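Local coordinates for acetamidase (Bacillus halodurans, PDB 2II1), which binds calcium ions and, as an acetamidase/formamidase family member, probably hydrolyses carbon-nitrogen bonds in linear amides, at residues Asp73-Ile79 and Leu205-Lys211. Numbering follows the deposited sequence.
Sequences DMLEIEI and LKVNVKK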
ATOM      1  N   ASP A  73     -25.790  13.925   6.941  1.00 12.44           N
ATOM      2  CA  ASP A  73     -24.643  14.642   7.518  1.00 13.11           C
ATOM      3  C   ASP A  73     -23.445  13.683   7.537  1.00 13.75           C
ATOM      4  O   ASP A  73     -23.555  12.517   7.179  1.00 14.74           O
ATOM      5  CB  ASP A  73     -24.938  15.135   8.960  1.00 11.35           C
ATOM      6  CG  ASP A  73     -26.081  16.174   9.036  1.00 17.96           C
ATOM      7  OD1 ASP A  73     -26.673  16.532   8.003  1.00 14.14           O
ATOM      8  OD2 ASP A  73     -26.415  16.628  10.153  1.00 17.07           O
HETATM    9  N   MSE A  74     -22.305  14.206   7.947  1.00 15.92           N
HETATM   10  CA  MSE A  74     -21.167  13.388   8.300  1.00 16.70           C
HETATM   11  C   MSE A  74     -20.634  13.802   9.652  1.00 15.96           C
HETATM   12  O   MSE A  74     -20.921  14.918  10.134  1.00 15.06           O
HETATM   13  CB  MSE A  74     -20.076  13.418   7.210  1.00 17.44           C
HETATM   14  CG  MSE A  74     -19.693  14.748   6.633  1.00 17.57           C
HETATM   15 SE   MSE A  74     -17.984  14.592   5.616  0.75 20.96          SE
HETATM   16  CE  MSE A  74     -17.305  16.428   5.936  1.00 17.14           C
ATOM     17  N   LEU A  75     -19.918  12.890  10.309  1.00 14.55           N
ATOM     18  CA  LEU A  75     -19.210  13.267  11.527  1.00 11.76           C
ATOM     19  C   LEU A  75     -17.801  13.605  11.148  1.00 12.69           C
ATOM     20  O   LEU A  75     -17.185  12.914  10.314  1.00 12.28           O
ATOM     21  CB  LEU A  75     -19.193  12.145  12.551  1.00 12.59           C
ATOM     22  CG  LEU A  75     -20.518  11.792  13.223  1.00 15.40           C
ATOM     23  CD1 LEU A  75     -20.246  10.703  14.210  1.00  7.09           C
ATOM     24  CD2 LEU A  75     -21.182  13.000  13.905  1.00 13.44           C
ATOM     25  N   GLU A  76     -17.303  14.672  11.754  1.00 11.03           N
ATOM     26  CA  GLU A  76     -15.901  15.049  11.691  1.00 13.98           C
ATOM     27  C   GLU A  76     -15.277  14.765  13.058  1.00 12.21           C
ATOM     28  O   GLU A  76     -15.617  15.401  14.043  1.00 11.38           O
ATOM     29  CB  GLU A  76     -15.760  16.522  11.319  1.00 15.18           C
ATOM     30  CG  GLU A  76     -14.328  17.009  11.334  1.00 21.25           C
ATOM     31  CD  GLU A  76     -14.222  18.485  11.087  1.00 18.74           C
ATOM     32  OE1 GLU A  76     -14.465  19.254  12.028  1.00 31.67           O
ATOM     33  OE2 GLU A  76     -13.899  18.873   9.961  1.00 20.25           O
ATOM     34  N   ILE A  77     -14.392  13.782  13.121  1.00 10.32           N
ATOM     35  CA  ILE A  77     -13.916  13.276  14.402  1.00 13.46           C
ATOM     36  C   ILE A  77     -12.406  13.436  14.523  1.00 13.15           C
ATOM     37  O   ILE A  77     -11.634  12.800  13.805  1.00  9.34           O
ATOM     38  CB  ILE A  77     -14.273  11.804  14.620  1.00 14.36           C
ATOM     39  CG1 ILE A  77     -15.785  11.598  14.428  1.00 17.41           C
ATOM     40  CG2 ILE A  77     -13.764  11.376  16.022  1.00  9.74           C
ATOM     41  CD1 ILE A  77     -16.191  10.224  13.874  1.00 10.21           C
ATOM     42  N   GLU A  78     -12.013  14.293  15.456  1.00 11.79           N
ATOM     43  CA  GLU A  78     -10.628  14.631  15.681  1.00 11.74           C
ATOM     44  C   GLU A  78     -10.055  13.773  16.803  1.00 11.63           C
ATOM     45  O   GLU A  78     -10.480  13.878  17.945  1.00 12.08           O
ATOM     46  CB  GLU A  78     -10.574  16.110  16.022  1.00 13.89           C
ATOM     47  CG  GLU A  78     -11.184  16.978  14.866  1.00 21.06           C
ATOM     48  CD  GLU A  78     -12.033  18.158  15.341  1.00 32.75           C
ATOM     49  OE1 GLU A  78     -11.468  19.263  15.546  1.00 27.28           O
ATOM     50  OE2 GLU A  78     -13.271  17.983  15.475  1.00 34.37           O
ATOM     51  N   ILE A  79      -9.112  12.904  16.474  1.00 13.12           N
ATOM     52  CA  ILE A  79      -8.474  12.023  17.483  1.00 14.50           C
ATOM     53  C   ILE A  79      -7.435  12.890  18.203  1.00 15.24           C
ATOM     54  O   ILE A  79      -6.404  13.251  17.630  1.00 13.82           O
ATOM     55  CB  ILE A  79      -7.818  10.726  16.873  1.00 16.61           C
ATOM     56  CG1 ILE A  79      -8.796   9.981  15.956  1.00 11.62           C
ATOM     57  CG2 ILE A  79      -7.354   9.760  17.957  1.00 12.15           C
ATOM     58  CD1 ILE A  79     -10.085   9.472  16.648  1.00 23.92           C
ATOM     59  N   LEU A 205     -11.508  12.165  21.877  1.00 12.87           N
ATOM     60  CA  LEU A 205     -11.828  12.726  20.578  1.00 12.26           C
ATOM     61  C   LEU A 205     -12.756  13.933  20.715  1.00 13.15           C
ATOM     62  O   LEU A 205     -13.445  14.078  21.727  1.00 14.23           O
ATOM     63  CB  LEU A 205     -12.444  11.630  19.692  1.00 11.36           C
ATOM     64  CG  LEU A 205     -13.687  10.867  20.153  1.00 16.52           C
ATOM     65  CD1 LEU A 205     -14.959  11.627  19.868  1.00 18.52           C
ATOM     66  CD2 LEU A 205     -13.792   9.544  19.475  1.00 11.03           C
ATOM     67  N   LYS A 206     -12.759  14.791  19.698  1.00 12.04           N
ATOM     68  CA  LYS A 206     -13.789  15.819  19.529  1.00 14.96           C
ATOM     69  C   LYS A 206     -14.695  15.441  18.347  1.00 13.87           C
ATOM     70  O   LYS A 206     -14.211  15.083  17.228  1.00 11.97           O
ATOM     71  CB  LYS A 206     -13.118  17.175  19.293  1.00 16.31           C
ATOM     72  CG  LYS A 206     -14.080  18.359  19.202  1.00 22.56           C
ATOM     73  CD  LYS A 206     -13.326  19.701  19.189  1.00 19.05           C
ATOM     74  CE  LYS A 206     -14.217  20.844  18.633  1.00 19.83           C
ATOM     75  NZ  LYS A 206     -13.766  22.196  19.088  1.00 24.19           N
ATOM     76  N   VAL A 207     -16.006  15.486  18.572  1.00 11.68           N
ATOM     77  CA  VAL A 207     -16.953  15.097  17.545  0.50 13.25           C
ATOM     78  C   VAL A 207     -17.716  16.313  16.994  1.00 13.85           C
ATOM     79  O   VAL A 207     -18.407  17.021  17.755  1.00 12.16           O
ATOM     80  CB  VAL A 207     -17.909  13.972  18.046  0.50 12.75           C
ATOM     81  CG1 VAL A 207     -18.589  14.358  19.361  0.50 11.45           C
ATOM     82  CG2 VAL A 207     -18.930  13.622  16.970  0.50 16.04           C
ATOM     83  N   ASN A 208     -17.581  16.559  15.678  1.00 12.99           N
ATOM     84  CA  ASN A 208     -18.305  17.648  15.014  1.00 12.90           C
ATOM     85  C   ASN A 208     -19.295  17.106  14.014  1.00 15.52           C
ATOM     86  O   ASN A 208     -19.057  16.075  13.383  1.00 13.81           O
ATOM     87  CB  ASN A 208     -17.365  18.630  14.313  1.00 15.57           C
ATOM     88  CG  ASN A 208     -16.367  19.245  15.249  1.00 22.19           C
ATOM     89  OD1 ASN A 208     -16.699  19.647  16.358  1.00 26.23           O
ATOM     90  ND2 ASN A 208     -15.123  19.317  14.808  1.00 32.15           N
ATOM     91  N   VAL A 209     -20.432  17.793  13.899  1.00 15.16           N
ATOM     92  CA  VAL A 209     -21.457  17.432  12.927  1.00 14.13           C
ATOM     93  C   VAL A 209     -21.248  18.353  11.745  1.00 14.89           C
ATOM     94  O   VAL A 209     -21.087  19.573  11.920  1.00 13.74           O
ATOM     95  CB  VAL A 209     -22.867  17.580  13.484  1.00 14.54           C
ATOM     96  CG1 VAL A 209     -23.907  17.412  12.361  1.00 16.21           C
ATOM     97  CG2 VAL A 209     -23.100  16.576  14.578  1.00 11.60           C
ATOM     98  N   LYS A 210     -21.159  17.757  10.559  1.00 12.92           N
ATOM     99  CA  LYS A 210     -21.021  18.506   9.323  1.00 13.34           C
ATOM    100  C   LYS A 210     -22.272  18.237   8.508  1.00 13.86           C
ATOM    101  O   LYS A 210     -22.647  17.090   8.294  1.00 10.98           O
ATOM    102  CB  LYS A 210     -19.753  18.128   8.537  1.00 15.10           C
ATOM    103  CG  LYS A 210     -18.440  18.481   9.225  1.00 14.73           C
ATOM    104  CD  LYS A 210     -18.238  19.989   9.379  1.00 17.65           C
ATOM    105  CE  LYS A 210     -17.810  20.351  10.797  1.00 24.24           C
ATOM    106  NZ  LYS A 210     -18.408  21.644  11.289  1.00 32.93           N
ATOM    107  N   LYS A 211     -22.913  19.312   8.060  1.00 14.16           N
ATOM    108  CA  LYS A 211     -24.206  19.225   7.427  1.00 18.56           C
ATOM    109  C   LYS A 211     -24.138  18.928   5.942  1.00 21.84           C
ATOM    110  O   LYS A 211     -25.140  18.515   5.360  1.00 26.19           O
ATOM    111  CB  LYS A 211     -25.005  20.498   7.717  1.00 19.51           C
ATOM    112  CG  LYS A 211     -25.411  20.563   9.175  1.00 20.03           C
ATOM    113  CD  LYS A 211     -26.656  19.713   9.392  1.00 26.98           C
ATOM    114  CE  LYS A 211     -26.905  19.337  10.843  1.00 29.04           C
ATOM    115  NZ  LYS A 211     -28.022  18.341  10.922  1.00 24.03           N
TER
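Strands 74-84 and 201-210 are antiparallel neighbours inside a mixed beta-sheet, and six backbone hydrogen bonds join them here. Met74 with Lys210, Glu76 with Asn208 and Glu78 with Lys206 are the hydrogen-bonded pairs. Glu76 N reaches Asn208 O at 2.8 Å, nearly straight at 172°. Leu75 with Val209 and Ile77 with Val207 are the non-hydrogen-bonded pairs between them, and Ile79 with Leu205 follows beyond Glu78; their side chains share the apolar face. Leu75 CD2 touches Val209 CG2 at 4.1 Å. With chi1 at -54°, the CG2 branch of Ile77 stands opposite the backbone N, and this branch meets Leu205 CB at 3.9 Å, the two side chains running side by side. The other face is largely polar. Asn208 ND2 donates to Glu76 OE1 at about 2.9 Å, with amide and carboxylate planes turned 72° apart, but ND2 crowds against Glu78 OE2 and its place is doubtful. Just beyond the strands, Lys211 NZ forms a salt bridge with Asp73 OD2, though the modelled position of that oxygen is uncertain. An asparagine in place of Asp73 would probably leave the Lys211 ammonium without its opposite charge. Val66 of strand 60-67 packs on Leu75, Val207 and Val209. Strand 166-170 flanks 74-84 within the sheet, and strand 28-34 lies beyond 201-210.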